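Local atomic coordinates of taurine:2-oxoglutarate aminotransferase (Bifidobacterium kashiwanohense PV20-2, PDB entry 6JIX), a protein that probably transfers the amino group of taurine to 2-oxoglutarate, as a class-III aminotransferase that uses pyridoxal 5'-phosphate as cofactor. Residues R48-S53 and E430-K435; I367-A372 and I418-I423. One frame throughout, in Å; residues are numbered along the deposited sequence.

How the contacts relate
Both contacts lie on the same side of the chain's centre, their own centres about 12 Å apart. Along the chain they are nested: 48-53 comes first, then 367-372 and 418-423, and 430-435 last, so contact 1 closes a long loop that holds contact 2. Contact 1 sets strand 48-51 against helix 426-447; contact 2 pairs strand 370-376 with the end of strand 415-418, whose following loop leads into that same helix. They touch directly, with a probable hydrogen bond of 2.8 Å between Met52 O and Cys419 N. The N-terminal segment 48-53, which supplies Asp51 and Ser53 to a glutamate pocket, is thereby joined to the C-terminal part of the chain.

Contact 1 of 2, residues R48-S53 and E430-K435; sequences RYTDMS and EEELPK. With GLU (glutamic acid), chain N.
Thr50 holds OG1 beside its own backbone N (chi1 -40°), while a bend at chi2 (-53°) folds CD of Glu432 back from the extended line of its chain, and the carboxylate meets the Thr50 side chain tip to tip. Thr50 OG1 donates a hydrogen bond of 2.7 Å to Glu432 OE2, approaching from above the carboxylate plane, 63° out of it. The methyl closes in as well, Thr50 CG2 lying 3.5 Å from Glu432 CG, so the threonine offers this glutamate both a donor and an apolar surface. Arg48 adds charge to the same oxygen: its NH2 is 4.0 Å from Glu432 OE2, a long salt bridge in which the oxygen sits well out of the guanidinium plane and no N-H points at it. At the guanidinium edge, Arg48 NH2 instead gives a hydrogen bond of 2.7 Å to a water, which passes one on to Glu431 OE1. The positive group would probably help to stabilise the negative charge of the buried Glu432. Further along, Met52 runs obliquely past the aliphatic part of this glutamate, with Met52 SD 3.9 Å from Glu432 CG, and its methyl reaches Leu433. Asp51 and Ser53 belong to the pocket of a bound glutamic acid; Ser53 OG is 3.4 Å from the ligand's O. Strand 48-51 runs between strands 40-43 and 407-408, with Phe407 of the latter touching both Met52 and Glu432, while Leu433 packs on Phe350 of helix 336-357.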
ATOM      1  N   ARG A  48      -4.036  -7.561 -30.678  1.00 29.71           N
ATOM      2  CA  ARG A  48      -3.875  -6.247 -30.080  1.00 30.95           C
ATOM      3  C   ARG A  48      -5.173  -5.805 -29.415  1.00 33.37           C
ATOM      4  O   ARG A  48      -6.249  -5.883 -30.021  1.00 30.90           O
ATOM      5  CB  ARG A  48      -3.454  -5.237 -31.152  1.00 30.11           C
ATOM      6  CG  ARG A  48      -3.464  -3.786 -30.715  1.00 28.92           C
ATOM      7  CD  ARG A  48      -3.314  -2.878 -31.904  1.00 28.08           C
ATOM      8  NE  ARG A  48      -4.612  -2.589 -32.507  1.00 30.90           N
ATOM      9  CZ  ARG A  48      -4.879  -1.488 -33.197  1.00 28.66           C
ATOM     10  NH1 ARG A  48      -3.932  -0.578 -33.373  1.00 29.98           N
ATOM     11  NH2 ARG A  48      -6.084  -1.299 -33.710  1.00 29.11           N
ATOM     12  N   TYR A  49      -5.066  -5.322 -28.180  1.00 28.87           N
ATOM     13  CA  TYR A  49      -6.201  -4.770 -27.454  1.00 31.19           C
ATOM     14  C   TYR A  49      -5.991  -3.270 -27.313  1.00 27.50           C
ATOM     15  O   TYR A  49      -4.914  -2.827 -26.905  1.00 30.51           O
ATOM     16  CB  TYR A  49      -6.358  -5.454 -26.079  1.00 28.82           C
ATOM     17  CG  TYR A  49      -6.524  -6.949 -26.240  1.00 31.00           C
ATOM     18  CD1 TYR A  49      -7.787  -7.522 -26.425  1.00 31.13           C
ATOM     19  CD2 TYR A  49      -5.409  -7.784 -26.293  1.00 30.09           C
ATOM     20  CE1 TYR A  49      -7.935  -8.898 -26.628  1.00 32.43           C
ATOM     21  CE2 TYR A  49      -5.541  -9.160 -26.493  1.00 33.25           C
ATOM     22  CZ  TYR A  49      -6.803  -9.713 -26.662  1.00 38.20           C
ATOM     23  OH  TYR A  49      -6.908 -11.078 -26.854  1.00 40.62           O
ATOM     24  N   THR A  50      -7.020  -2.493 -27.625  1.00 25.70           N
ATOM     25  CA  THR A  50      -6.970  -1.052 -27.436  1.00 28.18           C
ATOM     26  C   THR A  50      -7.468  -0.779 -26.026  1.00 31.96           C
ATOM     27  O   THR A  50      -8.607  -1.128 -25.681  1.00 33.67           O
ATOM     28  CB  THR A  50      -7.828  -0.317 -28.476  1.00 30.27           C
ATOM     29  OG1 THR A  50      -7.683  -0.944 -29.761  1.00 29.61           O
ATOM     30  CG2 THR A  50      -7.414   1.143 -28.601  1.00 25.17           C
ATOM     31  N   ASP A  51      -6.626  -0.135 -25.218  1.00 26.33           N
ATOM     32  CA  ASP A  51      -6.888  -0.018 -23.784  1.00 28.11           C
ATOM     33  C   ASP A  51      -7.852   1.144 -23.537  1.00 28.05           C
ATOM     34  O   ASP A  51      -7.487   2.228 -23.076  1.00 25.32           O
ATOM     35  CB  ASP A  51      -5.576   0.157 -23.033  1.00 26.42           C
ATOM     36  CG  ASP A  51      -5.748   0.068 -21.538  1.00 32.10           C
ATOM     37  OD1 ASP A  51      -6.839  -0.353 -21.082  1.00 34.06           O
ATOM     38  OD2 ASP A  51      -4.782   0.419 -20.820  1.00 34.84           O
ATOM     39  N   MET A  52      -9.130   0.888 -23.810  1.00 26.07           N
ATOM     40  CA  MET A  52     -10.155   1.915 -23.684  1.00 28.46           C
ATOM     41  C   MET A  52     -10.562   2.213 -22.231  1.00 30.03           C
ATOM     42  O   MET A  52     -11.289   3.190 -21.997  1.00 30.24           O
ATOM     43  CB  MET A  52     -11.369   1.497 -24.520  1.00 26.74           C
ATOM     44  CG  MET A  52     -11.064   1.465 -26.003  1.00 30.55           C
ATOM     45  SD  MET A  52     -10.458   3.064 -26.600  1.00 27.96           S
ATOM     46  CE  MET A  52     -11.983   4.020 -26.468  1.00 31.30           C
ATOM     47  N   SER A  53     -10.080   1.447 -21.249  1.00 23.64           N
ATOM     48  CA  SER A  53     -10.322   1.745 -19.842  1.00 27.40           C
ATOM     49  C   SER A  53      -9.059   2.207 -19.123  1.00 30.61           C
ATOM     50  O   SER A  53      -9.066   2.337 -17.891  1.00 26.29           O
ATOM     51  CB  SER A  53     -10.882   0.516 -19.126  1.00 25.46           C
ATOM     52  OG  SER A  53      -9.829  -0.396 -18.834  1.00 23.31           O
ATOM     53  N   GLU A 430     -11.915   7.531 -33.462  1.00 36.17           N
ATOM     54  CA  GLU A 430     -12.740   7.216 -34.626  1.00 35.24           C
ATOM     55  C   GLU A 430     -12.585   5.774 -35.085  1.00 31.01           C
ATOM     56  O   GLU A 430     -13.410   5.299 -35.870  1.00 34.50           O
ATOM     57  CB  GLU A 430     -12.434   8.175 -35.777  1.00 35.77           C
ATOM     58  CG  GLU A 430     -13.376   9.384 -35.797  1.00 41.57           C
ATOM     59  CD  GLU A 430     -12.634  10.706 -35.922  1.00 53.63           C
ATOM     60  OE1 GLU A 430     -11.622  10.753 -36.673  1.00 51.60           O
ATOM     61  OE2 GLU A 430     -13.064  11.689 -35.263  1.00 52.71           O
ATOM     62  N   GLU A 431     -11.543   5.076 -34.640  1.00 32.50           N
ATOM     63  CA  GLU A 431     -11.354   3.675 -34.989  1.00 33.02           C
ATOM     64  C   GLU A 431     -11.942   2.728 -33.963  1.00 34.22           C
ATOM     65  O   GLU A 431     -12.304   1.602 -34.316  1.00 36.87           O
ATOM     66  CB  GLU A 431      -9.863   3.321 -35.121  1.00 37.96           C
ATOM     67  CG  GLU A 431      -8.968   4.350 -35.803  1.00 40.61           C
ATOM     68  CD  GLU A 431      -7.541   3.835 -35.965  1.00 47.84           C
ATOM     69  OE1 GLU A 431      -7.018   3.274 -34.969  1.00 41.41           O
ATOM     70  OE2 GLU A 431      -6.967   3.980 -37.081  1.00 48.29           O
ATOM     71  N   GLU A 432     -11.997   3.138 -32.695  1.00 33.79           N
ATOM     72  CA  GLU A 432     -12.414   2.245 -31.617  1.00 32.00           C
ATOM     73  C   GLU A 432     -13.895   2.330 -31.314  1.00 32.24           C
ATOM     74  O   GLU A 432     -14.532   1.295 -31.091  1.00 33.28           O
ATOM     75  CB  GLU A 432     -11.633   2.548 -30.336  1.00 30.44           C
ATOM     76  CG  GLU A 432     -10.150   2.240 -30.427  1.00 31.66           C
ATOM     77  CD  GLU A 432      -9.858   0.824 -30.900  1.00 34.97           C
ATOM     78  OE1 GLU A 432     -10.646  -0.125 -30.607  1.00 27.98           O
ATOM     79  OE2 GLU A 432      -8.820   0.682 -31.583  1.00 34.79           O
ATOM     80  N   LEU A 433     -14.446   3.548 -31.299  1.00 32.29           N
ATOM     81  CA  LEU A 433     -15.841   3.727 -30.908  1.00 30.57           C
ATOM     82  C   LEU A 433     -16.807   2.902 -31.745  1.00 31.99           C
ATOM     83  O   LEU A 433     -17.757   2.351 -31.168  1.00 38.57           O
ATOM     84  CB  LEU A 433     -16.202   5.217 -30.958  1.00 25.65           C
ATOM     85  CG  LEU A 433     -15.489   5.969 -29.835  1.00 28.03           C
ATOM     86  CD1 LEU A 433     -15.879   7.431 -29.790  1.00 21.12           C
ATOM     87  CD2 LEU A 433     -15.747   5.287 -28.480  1.00 27.61           C
ATOM     88  N   PRO A 434     -16.628   2.750 -33.060  1.00 39.47           N
ATOM     89  CA  PRO A 434     -17.502   1.827 -33.805  1.00 33.96           C
ATOM     90  C   PRO A 434     -17.585   0.426 -33.201  1.00 35.06           C
ATOM     91  O   PRO A 434     -18.614  -0.239 -33.364  1.00 35.91           O
ATOM     92  CB  PRO A 434     -16.874   1.827 -35.205  1.00 30.09           C
ATOM     93  CG  PRO A 434     -16.273   3.220 -35.315  1.00 27.59           C
ATOM     94  CD  PRO A 434     -15.727   3.513 -33.956  1.00 34.61           C
ATOM     95  N   LYS A 435     -16.543  -0.049 -32.511  1.00 31.67           N
ATOM     96  CA  LYS A 435     -16.635  -1.360 -31.871  1.00 36.43           C
ATOM     97  C   LYS A 435     -17.656  -1.349 -30.724  1.00 40.38           C
ATOM     98  O   LYS A 435     -18.327  -2.363 -30.465  1.00 37.03           O
ATOM     99  CB  LYS A 435     -15.243  -1.804 -31.393  1.00 28.66           C
TER
HETATM  100  N   GLU N 501     -10.581  -5.160 -18.331  0.80 37.18           N
HETATM  101  CA  GLU N 501      -9.854  -3.950 -17.990  0.80 34.58           C
HETATM  102  C   GLU N 501      -8.470  -3.917 -18.644  0.80 36.32           C
HETATM  103  O   GLU N 501      -8.258  -3.237 -19.713  0.80 35.48           O
HETATM  104  CB  GLU N 501      -9.685  -3.932 -16.478  0.80 27.26           C
HETATM  105  CG  GLU N 501      -9.246  -5.302 -16.002  0.80 28.14           C
HETATM  106  CD  GLU N 501      -9.225  -5.379 -14.483  0.80 32.87           C
HETATM  107  OE1 GLU N 501     -10.253  -4.942 -13.908  0.80 42.62           O
HETATM  108  OE2 GLU N 501      -8.230  -5.850 -13.823  0.80 29.41           O
HETATM  109  OXT GLU N 501      -7.551  -4.571 -18.093  0.80 27.69           O
HETATM  110  O   HOH W   1      -7.168   0.597 -35.270  1.00 31.09           O

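Contact 2 of 2, residues I367-A372 and I418-I423; sequences IGLFSA and ICPPLI
Ser371 turns its hydroxyl onto Ile418: with chi1 at 86°, OG sits between its own backbone N and carbonyl carbon, and it donates a hydrogen bond to Ile418 O of 2.6 Å, in the carbonyl plane and on a lone pair. The backbone answers in the other direction, Ile418 N to Ser371 O at 2.9 Å, nearly straight at 175°. Ser371 and Ile418 thus form an antiparallel hydrogen-bonded pair, with both side chains on the sheet face that Leu351 of helix 336-357 covers. This is the pairing of strands 370-376 and 415-418 in a three-stranded antiparallel sheet, whose first two strands are joined by a type II' turn from Ile367 to Phe370. An alanine at Ser371 would probably leave Ile418 O without its hydroxyl donor and weaken the grip on the strand end. Cys419, its SG beside the backbone N (chi1 -52°), brings the sulfur to Phe370 CD1 at 3.7 Å, an oblique sulfur-aromatic contact. Its CA also makes a CA-H...O contact with Leu369 O, which Arg260 NH1 binds too. Past the pair, Leu369 spreads its branches over the loop: CD2 meets Pro420 CG at 4.0 Å, the two side chains crossing at about a right angle, whereas CD1 lies 4.1 Å from Leu422 CD2.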
ATOM      1  N   ILE A 367     -17.193  13.369 -18.814  1.00 28.26           N
ATOM      2  CA  ILE A 367     -16.452  14.605 -18.600  1.00 28.09           C
ATOM      3  C   ILE A 367     -14.988  14.327 -18.914  1.00 30.43           C
ATOM      4  O   ILE A 367     -14.391  13.408 -18.340  1.00 30.16           O
ATOM      5  CB  ILE A 367     -16.622  15.139 -17.171  1.00 25.56           C
ATOM      6  CG1 ILE A 367     -15.985  16.520 -17.051  1.00 23.67           C
ATOM      7  CG2 ILE A 367     -16.068  14.159 -16.168  1.00 24.78           C
ATOM      8  CD1 ILE A 367     -16.327  17.191 -15.763  1.00 18.93           C
ATOM      9  N   GLY A 368     -14.412  15.110 -19.828  1.00 33.94           N
ATOM     10  CA  GLY A 368     -13.087  14.789 -20.342  1.00 31.02           C
ATOM     11  C   GLY A 368     -13.095  13.422 -21.005  1.00 30.48           C
ATOM     12  O   GLY A 368     -13.924  13.112 -21.871  1.00 31.23           O
ATOM     13  N   LEU A 369     -12.148  12.587 -20.621  1.00 28.37           N
ATOM     14  CA  LEU A 369     -12.137  11.202 -21.059  1.00 31.37           C
ATOM     15  C   LEU A 369     -12.563  10.279 -19.914  1.00 27.68           C
ATOM     16  O   LEU A 369     -12.022   9.190 -19.734  1.00 27.26           O
ATOM     17  CB  LEU A 369     -10.769  10.837 -21.632  1.00 32.03           C
ATOM     18  CG  LEU A 369     -10.480  11.558 -22.959  1.00 25.90           C
ATOM     19  CD1 LEU A 369      -9.039  11.394 -23.403  1.00 26.12           C
ATOM     20  CD2 LEU A 369     -11.426  11.067 -24.038  1.00 25.41           C
ATOM     21  N   PHE A 370     -13.541  10.736 -19.126  1.00 26.13           N
ATOM     22  CA  PHE A 370     -14.113  10.036 -17.970  1.00 26.07           C
ATOM     23  C   PHE A 370     -15.607   9.848 -18.252  1.00 28.92           C
ATOM     24  O   PHE A 370     -16.404  10.780 -18.077  1.00 28.64           O
ATOM     25  CB  PHE A 370     -13.871  10.851 -16.697  1.00 25.45           C
ATOM     26  CG  PHE A 370     -13.896  10.047 -15.427  1.00 25.30           C
ATOM     27  CD1 PHE A 370     -13.408   8.743 -15.389  1.00 25.96           C
ATOM     28  CD2 PHE A 370     -14.388  10.606 -14.253  1.00 23.94           C
ATOM     29  CE1 PHE A 370     -13.427   8.007 -14.193  1.00 23.17           C
ATOM     30  CE2 PHE A 370     -14.411   9.877 -13.060  1.00 23.25           C
ATOM     31  CZ  PHE A 370     -13.931   8.576 -13.031  1.00 21.13           C
ATOM     32  N   SER A 371     -16.007   8.642 -18.652  1.00 27.95           N
ATOM     33  CA  SER A 371     -17.327   8.467 -19.245  1.00 26.16           C
ATOM     34  C   SER A 371     -17.852   7.069 -18.969  1.00 22.96           C
ATOM     35  O   SER A 371     -17.082   6.138 -18.717  1.00 25.64           O
ATOM     36  CB  SER A 371     -17.281   8.710 -20.761  1.00 23.79           C
ATOM     37  OG  SER A 371     -16.909   7.521 -21.446  1.00 19.79           O
ATOM     38  N   ALA A 372     -19.179   6.932 -19.044  1.00 18.97           N
ATOM     39  CA  ALA A 372     -19.842   5.655 -18.811  1.00 22.50           C
ATOM     40  C   ALA A 372     -21.233   5.657 -19.439  1.00 27.54           C
ATOM     41  O   ALA A 372     -21.876   6.703 -19.576  1.00 29.44           O
ATOM     42  CB  ALA A 372     -19.947   5.341 -17.313  1.00 20.65           C
ATOM     43  N   ILE A 418     -15.952   4.057 -20.358  1.00 26.13           N
ATOM     44  CA  ILE A 418     -15.083   4.409 -21.464  1.00 26.03           C
ATOM     45  C   ILE A 418     -14.145   5.479 -20.920  1.00 28.65           C
ATOM     46  O   ILE A 418     -14.540   6.635 -20.739  1.00 27.82           O
ATOM     47  CB  ILE A 418     -15.846   4.880 -22.702  1.00 27.83           C
ATOM     48  CG1 ILE A 418     -16.791   3.771 -23.177  1.00 28.66           C
ATOM     49  CG2 ILE A 418     -14.862   5.210 -23.809  1.00 29.76           C
ATOM     50  CD1 ILE A 418     -18.251   3.919 -22.678  1.00 26.73           C
ATOM     51  N   CYS A 419     -12.911   5.080 -20.612  1.00 27.49           N
ATOM     52  CA  CYS A 419     -11.905   5.956 -20.017  1.00 25.23           C
ATOM     53  C   CYS A 419     -10.580   5.682 -20.712  1.00 32.18           C
ATOM     54  O   CYS A 419      -9.645   5.131 -20.114  1.00 31.92           O
ATOM     55  CB  CYS A 419     -11.796   5.714 -18.512  1.00 26.59           C
ATOM     56  SG  CYS A 419     -13.353   5.792 -17.621  1.00 26.72           S
ATOM     57  N   PRO A 420     -10.463   6.069 -21.984  1.00 29.43           N
ATOM     58  CA  PRO A 420      -9.247   5.772 -22.754  1.00 22.68           C
ATOM     59  C   PRO A 420      -8.082   6.634 -22.302  1.00 24.10           C
ATOM     60  O   PRO A 420      -8.272   7.673 -21.654  1.00 26.51           O
ATOM     61  CB  PRO A 420      -9.655   6.108 -24.196  1.00 29.85           C
ATOM     62  CG  PRO A 420     -10.725   7.165 -24.032  1.00 30.04           C
ATOM     63  CD  PRO A 420     -11.478   6.781 -22.786  1.00 29.21           C
ATOM     64  N   PRO A 421      -6.855   6.245 -22.634  1.00 25.08           N
ATOM     65  CA  PRO A 421      -5.700   7.048 -22.221  1.00 26.50           C
ATOM     66  C   PRO A 421      -5.804   8.480 -22.726  1.00 25.10           C
ATOM     67  O   PRO A 421      -6.286   8.736 -23.832  1.00 23.92           O
ATOM     68  CB  PRO A 421      -4.510   6.310 -22.845  1.00 23.08           C
ATOM     69  CG  PRO A 421      -5.011   4.918 -23.057  1.00 22.38           C
ATOM     70  CD  PRO A 421      -6.457   5.050 -23.390  1.00 21.71           C
ATOM     71  N   LEU A 422      -5.345   9.414 -21.885  1.00 23.52           N
ATOM     72  CA  LEU A 422      -5.410  10.838 -22.169  1.00 22.33           C
ATOM     73  C   LEU A 422      -4.629  11.220 -23.411  1.00 28.00           C
ATOM     74  O   LEU A 422      -4.796  12.343 -23.896  1.00 32.07           O
ATOM     75  CB  LEU A 422      -4.879  11.635 -20.971  1.00 23.65           C
ATOM     76  CG  LEU A 422      -5.578  11.356 -19.628  1.00 26.87           C
ATOM     77  CD1 LEU A 422      -5.333  12.458 -18.607  1.00 23.05           C
ATOM     78  CD2 LEU A 422      -7.074  11.151 -19.842  1.00 24.37           C
ATOM     79  N   ILE A 423      -3.783  10.327 -23.940  1.00 25.25           N
ATOM     80  CA  ILE A 423      -3.027  10.625 -25.152  1.00 27.62           C
ATOM     81  C   ILE A 423      -3.714  10.115 -26.408  1.00 26.04           C
ATOM     82  O   ILE A 423      -3.170  10.289 -27.507  1.00 25.85           O
ATOM     83  CB  ILE A 423      -1.590  10.049 -25.106  1.00 24.75           C
ATOM     84  CG1 ILE A 423      -1.616   8.521 -25.031  1.00 19.13           C
ATOM     85  CG2 ILE A 423      -0.788  10.656 -23.961  1.00 23.49           C
ATOM     86  CD1 ILE A 423      -0.245   7.911 -24.990  1.00 21.27           C
TER